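PDB 5DKV: ABC transporter substrate binding protein (Ribose) from Agrobacterium vitis, which probably binds carbohydrates as the solute-binding component of an ABC transporter, and here holds alpha-D-tagatopyranose. Local coordinates for residues 72-75 / 76-80; 204-207 / 208-212; 305-308 / 309-313. One frame throughout, in Å; residues are numbered along the deposited sequence.

Interaction 1: residues 72-75 / 76-80; sequences TQVP and VLDAV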
loop_
_atom_site.group_PDB
_atom_site.type_symbol
_atom_site.label_atom_id
_atom_site.label_comp_id
_atom_site.label_asym_id
_atom_site.label_seq_id
_atom_site.Cartn_x
_atom_site.Cartn_y
_atom_site.Cartn_z
ATOM N N THR A 72 0.944 8.269 16.618
ATOM C CA THR A 72 1.249 7.005 17.300
ATOM C C THR A 72 2.467 6.291 16.695
ATOM O O THR A 72 3.158 5.541 17.398
ATOM C CB THR A 72 0.057 6.040 17.273
ATOM O OG1 THR A 72 -0.359 5.859 15.936
ATOM C CG2 THR A 72 -1.113 6.595 18.085
ATOM N N GLN A 73 2.777 6.531 15.423
ATOM C CA GLN A 73 3.950 5.873 14.845
ATOM C C GLN A 73 5.269 6.430 15.408
ATOM O O GLN A 73 6.225 5.671 15.610
ATOM C CB GLN A 73 3.946 5.982 13.321
ATOM C CG GLN A 73 5.038 5.122 12.661
ATOM C CD GLN A 73 5.043 5.278 11.160
ATOM O OE1 GLN A 73 5.033 6.390 10.646
ATOM N NE2 GLN A 73 4.996 4.162 10.455
ATOM N N VAL A 74 5.351 7.730 15.677
ATOM C CA VAL A 74 6.631 8.285 16.098
ATOM C C VAL A 74 7.108 7.727 17.457
ATOM O O VAL A 74 8.296 7.404 17.599
ATOM C CB VAL A 74 6.591 9.846 16.107
ATOM C CG1 VAL A 74 7.809 10.468 16.843
ATOM C CG2 VAL A 74 6.536 10.345 14.664
ATOM N N PRO A 75 6.203 7.565 18.450
ATOM C CA PRO A 75 6.675 6.912 19.679
ATOM C C PRO A 75 7.190 5.484 19.481
ATOM O O PRO A 75 8.106 5.046 20.201
ATOM C CB PRO A 75 5.436 6.905 20.570
ATOM C CG PRO A 75 4.636 8.096 20.101
ATOM C CD PRO A 75 4.905 8.238 18.643
ATOM N N VAL A 76 6.584 4.755 18.556
ATOM C CA VAL A 76 7.092 3.439 18.221
ATOM C C VAL A 76 8.483 3.547 17.620
ATOM O O VAL A 76 9.395 2.800 17.997
ATOM C CB VAL A 76 6.165 2.722 17.248
ATOM C CG1 VAL A 76 6.784 1.393 16.787
ATOM C CG2 VAL A 76 4.819 2.492 17.911
ATOM N N LEU A 77 8.637 4.459 16.664
ATOM C CA LEU A 77 9.939 4.698 16.061
ATOM C C LEU A 77 10.965 5.031 17.140
ATOM O O LEU A 77 12.070 4.489 17.136
ATOM C CB LEU A 77 9.862 5.807 15.032
ATOM C CG LEU A 77 11.188 6.362 14.514
ATOM C CD1 LEU A 77 12.022 5.331 13.790
ATOM C CD2 LEU A 77 10.890 7.552 13.641
ATOM N N ASP A 78 10.600 5.892 18.078
ATOM C CA ASP A 78 11.547 6.216 19.144
ATOM C C ASP A 78 11.906 4.983 19.977
ATOM O O ASP A 78 13.071 4.829 20.361
ATOM C CB ASP A 78 10.998 7.340 20.023
ATOM C CG ASP A 78 11.046 8.694 19.315
ATOM O OD1 ASP A 78 11.859 8.836 18.380
ATOM O OD2 ASP A 78 10.276 9.600 19.671
ATOM N N ALA A 79 10.934 4.111 20.245
ATOM C CA ALA A 79 11.212 2.906 21.032
ATOM C C ALA A 79 12.151 1.995 20.271
ATOM O O ALA A 79 13.026 1.339 20.854
ATOM C CB ALA A 79 9.916 2.165 21.378
ATOM N N VAL A 80 11.984 1.958 18.955
ATOM C CA VAL A 80 12.867 1.159 18.119
ATOM C C VAL A 80 14.282 1.750 18.080
ATOM O O VAL A 80 15.248 1.016 18.191
ATOM C CB VAL A 80 12.298 1.008 16.692
ATOM C CG1 VAL A 80 13.339 0.453 15.725
ATOM C CG2 VAL A 80 11.098 0.101 16.751
#
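The carboxylate arm of D78 folds back along the helix beside V74, one turn earlier, and the two side chains run alongside each other in the same direction. Starting from the backbone, D78 N donates to V74 O at 2.8 Å. D78 CB then sits 3.6 Å from V74 O. With CG anti to the carbonyl carbon (chi1 -73°), the next step bends back toward the same oxygen, and D78 CG comes to 3.5 Å from V74 O. At the tip, D78 OD2 lies 3.9 Å from the methyl V74 CG1, a plain van der Waals touch, and is also near V74 O. The other oxygen, D78 OD1, stands a little farther from V74 O, at 3.9 Å. The carboxylate oxygens and V74 O are all acceptors, so this part of the contact is packing, while the amide of D78 does the bonding.

All of this happens on helix 70-81, the connecting helix of a parallel beta-alpha-beta crossover from strand 59-62 to strand 87-90, as in the type I periplasmic binding protein fold. The crossover passes strand 29-33, against whose I33 both Q73 and L77 pack; V74 and L77 also touch P101 of helix 99-107.

P75 kinks the helix because its ring nitrogen has no hydrogen to give to the preceding turn. Beyond the proline the i to i+4 bonds include L77 N to Q73 O at 2.9 Å and A79 N to P75 O at 3.0 Å. V76 sends its CG2 branch back to T72 O, 3.5 Å away, and also touches Q63. The buried amide of Q73 is gripped by T93 OG1 at its oxygen and by the carbonyls of P34 and A91 at its nitrogen.

Interaction 2: residues 204-207 / 208-212; sequences ANKA and ASQLQ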
loop_
_atom_site.group_PDB
_atom_site.type_symbol
_atom_site.label_atom_id
_atom_site.label_comp_id
_atom_site.label_asym_id
_atom_site.label_seq_id
_atom_site.Cartn_x
_atom_site.Cartn_y
_atom_site.Cartn_z
ATOM N N ALA A 204 -13.205 1.013 6.917
ATOM C CA ALA A 204 -14.052 0.345 5.941
ATOM C C ALA A 204 -15.536 0.664 6.146
ATOM O O ALA A 204 -16.270 0.852 5.175
ATOM C CB ALA A 204 -13.814 -1.153 5.976
ATOM N N ASN A 205 -15.991 0.721 7.402
ATOM C CA ASN A 205 -17.388 1.021 7.679
ATOM C C ASN A 205 -17.755 2.410 7.196
ATOM O O ASN A 205 -18.848 2.621 6.694
ATOM C CB ASN A 205 -17.682 0.867 9.174
ATOM C CG ASN A 205 -17.520 -0.561 9.639
ATOM O OD1 ASN A 205 -17.588 -1.494 8.833
ATOM N ND2 ASN A 205 -17.303 -0.746 10.939
ATOM N N LYS A 206 -16.835 3.363 7.308
ATOM C CA LYS A 206 -17.090 4.700 6.766
ATOM C C LYS A 206 -17.188 4.638 5.239
ATOM O O LYS A 206 -18.060 5.262 4.633
ATOM C CB LYS A 206 -15.995 5.681 7.173
ATOM C CG LYS A 206 -16.235 7.121 6.693
ATOM C CD LYS A 206 -17.425 7.757 7.361
ATOM C CE LYS A 206 -17.719 9.147 6.776
ATOM N NZ LYS A 206 -18.873 9.843 7.504
ATOM N N ALA A 207 -16.283 3.897 4.613
ATOM C CA ALA A 207 -16.319 3.752 3.167
ATOM C C ALA A 207 -17.654 3.155 2.711
ATOM O O ALA A 207 -18.219 3.579 1.703
ATOM C CB ALA A 207 -15.155 2.895 2.701
ATOM N N ALA A 208 -18.168 2.185 3.450
ATOM C CA ALA A 208 -19.445 1.565 3.103
ATOM C C ALA A 208 -20.567 2.595 3.196
ATOM O O ALA A 208 -21.467 2.644 2.344
ATOM C CB ALA A 208 -19.729 0.369 4.026
ATOM N N SER A 209 -20.543 3.402 4.253
ATOM C CA SER A 209 -21.602 4.399 4.447
ATOM C C SER A 209 -21.528 5.466 3.347
ATOM O O SER A 209 -22.553 6.018 2.910
ATOM C CB SER A 209 -21.516 5.033 5.842
ATOM O OG SER A 209 -20.400 5.885 5.987
ATOM N N GLN A 210 -20.317 5.773 2.892
ATOM C CA GLN A 210 -20.148 6.754 1.821
ATOM C C GLN A 210 -20.664 6.218 0.471
ATOM O O GLN A 210 -21.261 6.971 -0.312
ATOM C CB GLN A 210 -18.686 7.164 1.729
ATOM C CG GLN A 210 -18.299 8.010 2.907
ATOM C CD GLN A 210 -16.837 8.330 3.003
ATOM O OE1 GLN A 210 -15.970 7.476 2.832
ATOM N NE2 GLN A 210 -16.551 9.574 3.347
ATOM N N LEU A 211 -20.468 4.925 0.220
ATOM C CA LEU A 211 -21.043 4.281 -0.960
ATOM C C LEU A 211 -22.545 4.464 -0.920
ATOM O O LEU A 211 -23.158 4.843 -1.920
ATOM C CB LEU A 211 -20.657 2.793 -1.024
ATOM C CG LEU A 211 -21.188 1.930 -2.178
ATOM C CD1 LEU A 211 -22.633 1.546 -1.983
ATOM C CD2 LEU A 211 -20.960 2.555 -3.571
ATOM N N GLN A 212 -23.145 4.205 0.240
ATOM C CA GLN A 212 -24.584 4.344 0.381
ATOM C C GLN A 212 -25.044 5.762 0.076
ATOM O O GLN A 212 -26.064 5.953 -0.589
ATOM C CB GLN A 212 -25.026 3.946 1.784
ATOM C CG GLN A 212 -24.640 2.533 2.183
ATOM C CD GLN A 212 -25.523 1.512 1.570
ATOM O OE1 GLN A 212 -26.484 1.847 0.874
ATOM N NE2 GLN A 212 -25.225 0.242 1.832
HETATM O O HOH W 1 -20.917 8.577 6.024
#
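S209 OG and Q210 N both donate to K206 O, at 2.8 Å from OG and 2.9 Å from N. The amide of Q210 makes the ordinary helical bond to this carbonyl; the hydroxyl comes in strongly bent, with a C=O...donor angle of 118°. It gets there because OG stands between its own backbone N and carbonyl carbon (chi1 71°), which turns the oxygen back toward the preceding turn.

The side chain of K206 runs over the same patch. Bent at chi2 (67°) and extended beyond, it passes CD by S209 OG at 3.8 Å and runs roughly perpendicular to the Q210 side chain. Its CE lies 3.6 Å from Q210 NE2, while its CG rests 3.9 Å from Q210 CD, so the aliphatic stem of the lysine lies against the glutamine amide. At the end of the stem, K206 NZ donates to a water at 2.8 Å, and that water donates onward to S209 OG at 2.7 Å.

In the next shell, Q210 NE2 is bonded to F199 O at the end of strand 192-199, which fixes the amide that the lysine crosses, and K206 N is bonded to D203 OD1 just ahead of the helix. On the side turned to the sheet, A207 packs on S166 and L211 on Y164, both of strand 161-167, in the beta-alpha-beta crossover between strands 192-199 and 223-226.

The serine hydroxyl thus relays between carbonyl and water, giving its proton to K206 O and accepting from the water. The assignment of the water as acceptor from NZ is consistent with a protonated lysine, whose charge it and the surrounding solvent would partly screen.

Interaction 3: residues 305-308 / 309-313; sequences TVIN and KSNVT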
loop_
_atom_site.group_PDB
_atom_site.type_symbol
_atom_site.label_atom_id
_atom_site.label_comp_id
_atom_site.label_asym_id
_atom_site.label_seq_id
_atom_site.Cartn_x
_atom_site.Cartn_y
_atom_site.Cartn_z
ATOM N N THR A 305 -0.265 -7.795 -9.386
ATOM C CA THR A 305 -0.956 -8.960 -9.913
ATOM C C THR A 305 -2.437 -8.615 -9.945
ATOM O O THR A 305 -3.034 -8.369 -8.898
ATOM C CB THR A 305 -0.708 -10.205 -9.054
ATOM O OG1 THR A 305 0.689 -10.534 -9.062
ATOM C CG2 THR A 305 -1.493 -11.408 -9.573
ATOM N N VAL A 306 -3.016 -8.588 -11.142
ATOM C CA VAL A 306 -4.445 -8.302 -11.300
ATOM C C VAL A 306 -5.224 -9.613 -11.182
ATOM O O VAL A 306 -5.012 -10.542 -11.951
ATOM C CB VAL A 306 -4.721 -7.606 -12.627
ATOM C CG1 VAL A 306 -6.208 -7.251 -12.749
ATOM C CG2 VAL A 306 -3.853 -6.322 -12.734
ATOM N N ILE A 307 -6.090 -9.682 -10.172
ATOM C CA ILE A 307 -6.836 -10.884 -9.842
ATOM C C ILE A 307 -8.292 -10.691 -10.255
ATOM O O ILE A 307 -8.915 -9.666 -9.950
ATOM C CB ILE A 307 -6.746 -11.234 -8.316
ATOM C CG1 ILE A 307 -5.288 -11.248 -7.858
ATOM C CG2 ILE A 307 -7.405 -12.609 -8.043
ATOM C CD1 ILE A 307 -5.101 -11.518 -6.352
ATOM N N ASN A 308 -8.823 -11.664 -10.989
ATOM C CA ASN A 308 -10.217 -11.634 -11.404
ATOM C C ASN A 308 -10.905 -12.946 -11.028
ATOM O O ASN A 308 -10.284 -13.825 -10.439
ATOM C CB ASN A 308 -10.317 -11.386 -12.917
ATOM C CG ASN A 308 -9.588 -12.445 -13.735
ATOM O OD1 ASN A 308 -9.899 -13.624 -13.639
ATOM N ND2 ASN A 308 -8.649 -12.024 -14.566
ATOM N N LYS A 309 -12.177 -13.082 -11.387
ATOM C CA LYS A 309 -12.978 -14.253 -11.063
ATOM C C LYS A 309 -12.375 -15.555 -11.582
ATOM O O LYS A 309 -12.516 -16.598 -10.959
ATOM C CB LYS A 309 -14.386 -14.083 -11.658
ATOM C CG LYS A 309 -15.452 -14.982 -11.097
ATOM C CD LYS A 309 -16.764 -14.764 -11.869
ATOM C CE LYS A 309 -17.994 -15.259 -11.112
ATOM N NZ LYS A 309 -17.846 -16.636 -10.545
ATOM N N SER A 310 -11.703 -15.477 -12.727
ATOM C CA SER A 310 -11.200 -16.664 -13.396
ATOM C C SER A 310 -9.846 -17.068 -12.885
ATOM O O SER A 310 -9.624 -18.243 -12.614
ATOM C CB SER A 310 -11.111 -16.444 -14.901
ATOM O OG SER A 310 -12.405 -16.277 -15.417
ATOM N N ASN A 311 -8.941 -16.101 -12.758
ATOM C CA ASN A 311 -7.543 -16.459 -12.501
ATOM C C ASN A 311 -7.215 -16.560 -11.029
ATOM O O ASN A 311 -6.100 -16.927 -10.679
ATOM C CB ASN A 311 -6.576 -15.473 -13.197
ATOM C CG ASN A 311 -6.480 -14.108 -12.515
ATOM O OD1 ASN A 311 -7.206 -13.785 -11.580
ATOM N ND2 ASN A 311 -5.595 -13.285 -13.036
ATOM N N VAL A 312 -8.192 -16.300 -10.166
ATOM C CA VAL A 312 -7.934 -16.333 -8.731
ATOM C C VAL A 312 -7.640 -17.776 -8.308
ATOM O O VAL A 312 -7.135 -18.010 -7.215
ATOM C CB VAL A 312 -9.120 -15.744 -7.930
ATOM C CG1 VAL A 312 -10.360 -16.589 -8.118
ATOM C CG2 VAL A 312 -8.786 -15.591 -6.442
ATOM N N THR A 313 -7.936 -18.737 -9.187
ATOM C CA THR A 313 -7.578 -20.145 -8.942
ATOM C C THR A 313 -6.337 -20.584 -9.751
ATOM O O THR A 313 -5.926 -21.748 -9.718
ATOM C CB THR A 313 -8.815 -21.083 -9.222
ATOM O OG1 THR A 313 -9.477 -20.743 -10.455
ATOM C CG2 THR A 313 -9.824 -20.950 -8.104
HETATM O O HOH W 2 -12.553 -13.496 -15.692
#
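N308 and N311 lay their amide groups against each other, planes 15° apart and stacked, although the two side chains as a whole cross at about a right angle. Each has CG in the crowded position between its backbone N and carbonyl carbon (chi1 59° and 75°), and each reaches for the other's backbone. N308 OD1 accepts from S310 N at 2.7 Å, in the carbonyl plane, and from N311 N at 2.8 Å, a donor tilted from that plane; the first of these bonds closes an Asx turn. In return, N308 N donates to N311 OD1 at 2.7 Å. The amide of N311 is held at its other end too, since ND2 gives a nearly straight bond of 3.0 Å to V306 O. One flat group therefore engages both the C=O of V306 and the N-H of N308, which fixes its rotation. A water bonded to S310 OG at 2.8 Å donates a weak bond to N308 OD1.

Beside the asparagine pair, the methyl I307 CG2 meets V312 CB at 3.6 Å, these two side chains being roughly perpendicular as well. A weak bond from V312 N to N308 O, 3.3 Å long, accompanies this packing.

The turn follows strand 299-307, which pairs through T305 and I307 with strand 270-273. V306 packs on F270 and I272 of that strand, while I307 and V312 share L263 of helix 259-264 and I321. V317 of helix 315-318 also touches I307 and N311.

From the N terminus, the three contacts come in series, each within one continuous run of chain; none nests in or crosses another. Interaction 1 lies on the crossover helix next to strands 59-62 and 29-33, at one end of the sheet. Interaction 2 holds the first turns of the corresponding helix near the other end, beside strands 192-199 and 161-167; the nearest atoms of the two are about 16 Å apart. Interaction 3 turns the chain out of strand 299-307 toward helix 315-318, and lies on the opposite side of the chain's centre from interaction 1. It closes a non-helical turn, whereas the other two are successive helical turns.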